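Local structure of DUF4847 domain-containing protein (Bacteroides vulgatus, 4ZGF) at residues E3-A7 with T59-D63; L109-F114 with L124-K129. The protein is of unknown function but binds calcium ions and probably belongs to the lipocalin-like calycin group. All coordinates share one frame; numbering follows the deposited sequence. Where two conformers were deposited one is given.

Contact 1 of 2, residues E3-A7 with T59-D63; sequences EEIFA and TFKAD
Phe6 drives the edge of its ring straight into the face of Phe60, a T-shaped pair with centroids 5.1 Å apart and planes at 89°. The touching atom is Phe6 CD2, which stands 3.7 Å above the Phe60 ring plane, over its centre, so it meets the ring carbons almost evenly rather than leaning on one side. With CG beside the backbone N and anti to the carbonyl carbon (chi1 -60°), Phe60 places its ring next to the helix end. Backbone adds to the tight part: Phe6 O lies 3.6 Å from Phe60 CB, and Ala7, the first residue to leave helical geometry, turns its CA toward Phe60 O in a CA-H...O contact of 3.4 Å. Between the two segments no direct conventional hydrogen bond forms. Instead a water accepts from Phe60 N at 2.9 Å and lies 2.8 Å from Phe6 O, a carbonyl that also receives Trp11 NE1. With Phe60 cut back to an alanine, the Phe6 edge would probably lose the face it points into, leaving a gap between helix 2-6 and strand 57-60.

Toward solvent the contact thins out. Glu3 CG merely brushes Ala62 CB, and the bent Glu3 chain then brings its carboxylate to a second water, which donates to Glu3 OE2 at 3.0 Å and to Ala62 O at 2.7 Å. The carbonyl of Lys61 takes a hydrogen bond from Trp79 NE1.

Trp79, on strand 73-82, also meets both phenylalanine rings, edge-to-face with Phe60 and at about 25° with Phe6, while Tyr115 of strand 114-117 packs edge-to-face on Phe6. The short N-terminal helix 2-6 is thereby set against the end of strand 57-60, which pairs in the antiparallel sheet with strands 11-21 and 65-70.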
# COMPACT_ATOMS: atom_id res chain seq x y z
N GLU A 3 0.94 -4.05 -16.81
CA GLU A 3 -0.49 -3.79 -16.69
C GLU A 3 -1.25 -5.01 -16.16
O GLU A 3 -2.28 -4.87 -15.50
CB GLU A 3 -1.10 -3.29 -18.00
CG GLU A 3 -0.50 -1.97 -18.51
CD GLU A 3 0.82 -2.10 -19.27
OE1 GLU A 3 1.31 -3.25 -19.49
OE2 GLU A 3 1.34 -1.01 -19.64
N GLU A 4 -0.74 -6.21 -16.43
CA GLU A 4 -1.38 -7.41 -15.99
C GLU A 4 -1.42 -7.52 -14.47
O GLU A 4 -2.39 -8.12 -13.96
CB GLU A 4 -0.78 -8.62 -16.68
CG GLU A 4 -1.10 -8.65 -18.18
CD GLU A 4 -0.37 -9.73 -18.93
OE1 GLU A 4 -0.39 -10.90 -18.48
OE2 GLU A 4 0.21 -9.42 -19.97
N ILE A 5 -0.45 -6.90 -13.74
CA ILE A 5 -0.53 -6.84 -12.26
C ILE A 5 -1.12 -5.51 -11.77
O ILE A 5 -2.03 -5.49 -10.93
CB ILE A 5 0.80 -7.19 -11.55
CG1 ILE A 5 0.69 -7.00 -10.04
CG2 ILE A 5 1.99 -6.45 -12.08
CD1 ILE A 5 1.64 -7.84 -9.18
N PHE A 6 -0.62 -4.39 -12.26
CA PHE A 6 -1.09 -3.11 -11.71
C PHE A 6 -2.55 -2.82 -12.05
O PHE A 6 -3.29 -2.41 -11.14
CB PHE A 6 -0.18 -1.95 -12.15
CG PHE A 6 1.09 -1.90 -11.36
CD1 PHE A 6 2.21 -2.65 -11.71
CD2 PHE A 6 1.15 -1.14 -10.22
CE1 PHE A 6 3.36 -2.61 -10.93
CE2 PHE A 6 2.30 -1.10 -9.44
CZ PHE A 6 3.39 -1.85 -9.79
N ALA A 7 -2.95 -3.01 -13.30
CA ALA A 7 -4.27 -2.58 -13.77
C ALA A 7 -5.27 -3.74 -13.77
O ALA A 7 -5.99 -4.00 -14.74
CB ALA A 7 -4.15 -1.94 -15.15
N THR A 59 -6.59 2.49 -7.68
CA THR A 59 -6.86 1.83 -8.95
C THR A 59 -5.91 2.43 -10.00
O THR A 59 -5.98 3.62 -10.31
CB THR A 59 -8.32 2.01 -9.36
OG1 THR A 59 -9.16 1.49 -8.33
CG2 THR A 59 -8.62 1.30 -10.65
N PHE A 60 -5.03 1.56 -10.50
CA PHE A 60 -4.12 1.94 -11.58
C PHE A 60 -4.80 1.64 -12.92
O PHE A 60 -5.30 0.55 -13.14
CB PHE A 60 -2.84 1.10 -11.48
CG PHE A 60 -2.07 1.26 -10.18
CD1 PHE A 60 -1.17 2.31 -10.01
CD2 PHE A 60 -2.22 0.35 -9.15
CE1 PHE A 60 -0.48 2.45 -8.80
CE2 PHE A 60 -1.54 0.49 -7.96
CZ PHE A 60 -0.66 1.52 -7.79
N LYS A 61 -4.78 2.62 -13.82
CA LYS A 61 -5.27 2.44 -15.18
C LYS A 61 -4.13 2.20 -16.13
O LYS A 61 -3.04 2.73 -15.95
CB LYS A 61 -6.10 3.65 -15.61
CG LYS A 61 -7.45 3.73 -14.96
CD LYS A 61 -8.33 4.76 -15.64
CE LYS A 61 -9.70 4.82 -14.99
NZ LYS A 61 -10.68 5.67 -15.71
N ALA A 62 -4.41 1.46 -17.21
CA ALA A 62 -3.40 1.13 -18.21
C ALA A 62 -2.90 2.36 -18.97
O ALA A 62 -1.85 2.28 -19.62
CB ALA A 62 -3.90 0.07 -19.16
N ASP A 63 -3.61 3.48 -18.89
CA ASP A 63 -3.14 4.73 -19.49
C ASP A 63 -2.04 5.44 -18.68
O ASP A 63 -1.65 6.54 -19.04
CB ASP A 63 -4.30 5.68 -19.80
CG ASP A 63 -4.99 6.25 -18.58
OD1 ASP A 63 -4.55 5.96 -17.45
OD2 ASP A 63 -5.99 7.00 -18.79
O HOH W 1 0.42 1.55 -18.46
O HOH W 2 -5.56 -1.22 -10.14

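Contact 2 of 2, residues L109-F114 with L124-K129; sequences LNNAIF and LAPEGK
Glu127 O lies in the plane of the Phe114 ring, at its edge, 3.7 Å from CE2, and Pro126 O comes to the same edge, near CD2. One face carries CG2 of neighbouring Ile113, offset toward the rim. On the other side of the plane the Lys129 chain passes obliquely, its CG 3.7 Å from Phe114 CD2. Beyond the bend at chi3 (-63°) Lys129 NZ ends up 5.8 Å from the ring centroid, a long cation-pi approach that can be at most weakly attractive. Phe114 also borders a bound hexaethylene glycol, probably from the crystallisation liquor.

The backbone that carries this ring forms a classic beta bulge: Ile113 and Phe114 both face Ala125, where the chain coming off helix 100-111 joins strand 121-125 in an antiparallel, hydrogen-bonded pair of Phe114 with Ala125. Ala125 O is gripped twice, by Ile113 N at 2.8 Å and Phe114 N at 3.0 Å. Both N-H groups point nearly straight at it, but Phe114 N lies in the carbonyl plane while Ile113 N is tilted 28° from it. The return bond runs from Ala125 N to Phe114 O at 2.9 Å.

Past the bulge, Pro126 to Lys129 form a type I turn that folds back along the edge of the ring. Ile113 CG2 reaches this turn too, packing against the backbone of Glu127. At the helix end Asn111 O takes a CA-H...O contact from Pro126 CA and a proton from a water that in turn accepts from Glu127 N. On the buried side, Ala112 CB rests 3.9 Å from Leu124 CB, and Leu124 goes on to Ile133 and Phe135 of strand 132-136.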
# COMPACT_ATOMS: atom_id res chain seq x y z
N LEU A 109 3.87 5.03 -0.89
CA LEU A 109 3.71 5.00 -2.33
C LEU A 109 4.76 5.86 -3.03
O LEU A 109 5.25 5.49 -4.08
CB LEU A 109 2.29 5.40 -2.77
CG LEU A 109 1.38 4.15 -2.87
CD1 LEU A 109 1.22 3.41 -1.56
CD2 LEU A 109 0.08 4.51 -3.51
N ASN A 110 5.07 7.03 -2.47
CA ASN A 110 6.08 7.89 -3.05
C ASN A 110 7.47 7.26 -3.03
O ASN A 110 8.26 7.55 -3.93
CB ASN A 110 6.16 9.22 -2.32
CG ASN A 110 5.34 10.29 -2.96
OD1 ASN A 110 5.28 10.38 -4.19
ND2 ASN A 110 4.66 11.11 -2.15
N ASN A 111 7.76 6.44 -2.03
CA ASN A 111 9.08 5.82 -1.93
C ASN A 111 9.15 4.48 -2.63
O ASN A 111 10.23 3.89 -2.72
CB ASN A 111 9.52 5.76 -0.49
CG ASN A 111 9.76 7.13 0.10
OD1 ASN A 111 10.00 8.12 -0.61
ND2 ASN A 111 9.69 7.19 1.41
N ALA A 112 8.03 3.95 -3.08
CA ALA A 112 8.03 2.64 -3.73
C ALA A 112 8.91 2.67 -4.98
O ALA A 112 8.75 3.54 -5.83
CB ALA A 112 6.63 2.23 -4.10
N ILE A 113 9.76 1.66 -5.10
CA ILE A 113 10.56 1.49 -6.30
C ILE A 113 10.56 0.06 -6.81
O ILE A 113 10.84 -0.14 -7.99
CB ILE A 113 11.93 2.08 -6.15
CG1 ILE A 113 12.59 2.36 -7.48
CG2 ILE A 113 12.75 1.27 -5.25
CD1 ILE A 113 13.75 3.36 -7.35
N PHE A 114 10.28 -0.93 -5.95
CA PHE A 114 10.21 -2.32 -6.34
C PHE A 114 8.81 -2.85 -6.10
O PHE A 114 8.15 -2.43 -5.14
CB PHE A 114 11.21 -3.15 -5.54
CG PHE A 114 12.63 -2.70 -5.67
CD1 PHE A 114 13.25 -2.67 -6.91
CD2 PHE A 114 13.33 -2.23 -4.57
CE1 PHE A 114 14.55 -2.24 -7.05
CE2 PHE A 114 14.64 -1.81 -4.72
CZ PHE A 114 15.22 -1.80 -5.94
N LEU A 124 4.62 -3.31 -2.54
CA LEU A 124 5.45 -2.21 -3.01
C LEU A 124 6.48 -1.86 -1.96
O LEU A 124 6.11 -1.58 -0.81
CB LEU A 124 4.61 -0.97 -3.27
CG LEU A 124 3.43 -1.12 -4.25
CD1 LEU A 124 2.70 0.21 -4.38
CD2 LEU A 124 3.86 -1.63 -5.63
N ALA A 125 7.76 -1.86 -2.33
CA ALA A 125 8.88 -1.63 -1.39
C ALA A 125 9.73 -0.46 -1.83
O ALA A 125 9.94 -0.26 -3.03
CB ALA A 125 9.78 -2.87 -1.30
N PRO A 126 10.31 0.24 -0.86
CA PRO A 126 11.28 1.29 -1.16
C PRO A 126 12.68 0.71 -1.43
O PRO A 126 12.90 -0.50 -1.32
CB PRO A 126 11.25 2.13 0.12
CG PRO A 126 11.06 1.10 1.19
CD PRO A 126 10.12 0.09 0.60
N GLU A 127 13.59 1.61 -1.78
CA GLU A 127 14.92 1.16 -2.24
C GLU A 127 15.67 0.24 -1.29
O GLU A 127 16.39 -0.65 -1.73
CB GLU A 127 15.76 2.37 -2.64
CG GLU A 127 16.03 3.35 -1.47
CD GLU A 127 16.95 4.53 -1.82
OE1 GLU A 127 17.29 4.65 -3.01
OE2 GLU A 127 17.25 5.39 -0.93
N GLY A 128 15.52 0.45 -0.01
CA GLY A 128 16.22 -0.42 0.99
C GLY A 128 15.56 -1.76 1.25
O GLY A 128 16.13 -2.62 1.93
N LYS A 129 14.33 -1.96 0.76
CA LYS A 129 13.63 -3.23 0.87
C LYS A 129 13.40 -3.69 2.30
O LYS A 129 13.19 -4.88 2.53
CB LYS A 129 14.28 -4.31 -0.02
CG LYS A 129 14.32 -3.95 -1.48
CD LYS A 129 15.17 -4.91 -2.32
CE LYS A 129 16.66 -4.98 -1.98
NZ LYS A 129 17.29 -6.00 -2.90
O HOH W 3 12.82 4.41 -2.15

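How the contacts relate
The two contacts meet through Phe6 and Leu124, with Phe6 CE2 4.2 Å from Leu124 CD2, although the centres of the contacts lie about 18 Å from each other. Both reach the same antiparallel sheet: contact 1 through strand 57-60, contact 2 through strands 114-117 and 121-125. Along the chain, contact 1 is complete before contact 2 begins. Contact 2 lies nearer the calcium-binding Asp85, whose side chain is about 7 Å from that of Phe114 and about 10 Å from that of Phe6; to a bound calcium the two rings measure about 9 Å and about 12 Å. The strand entering contact 2 also starts at Val121, one of the residues lining the benzoic acid pocket.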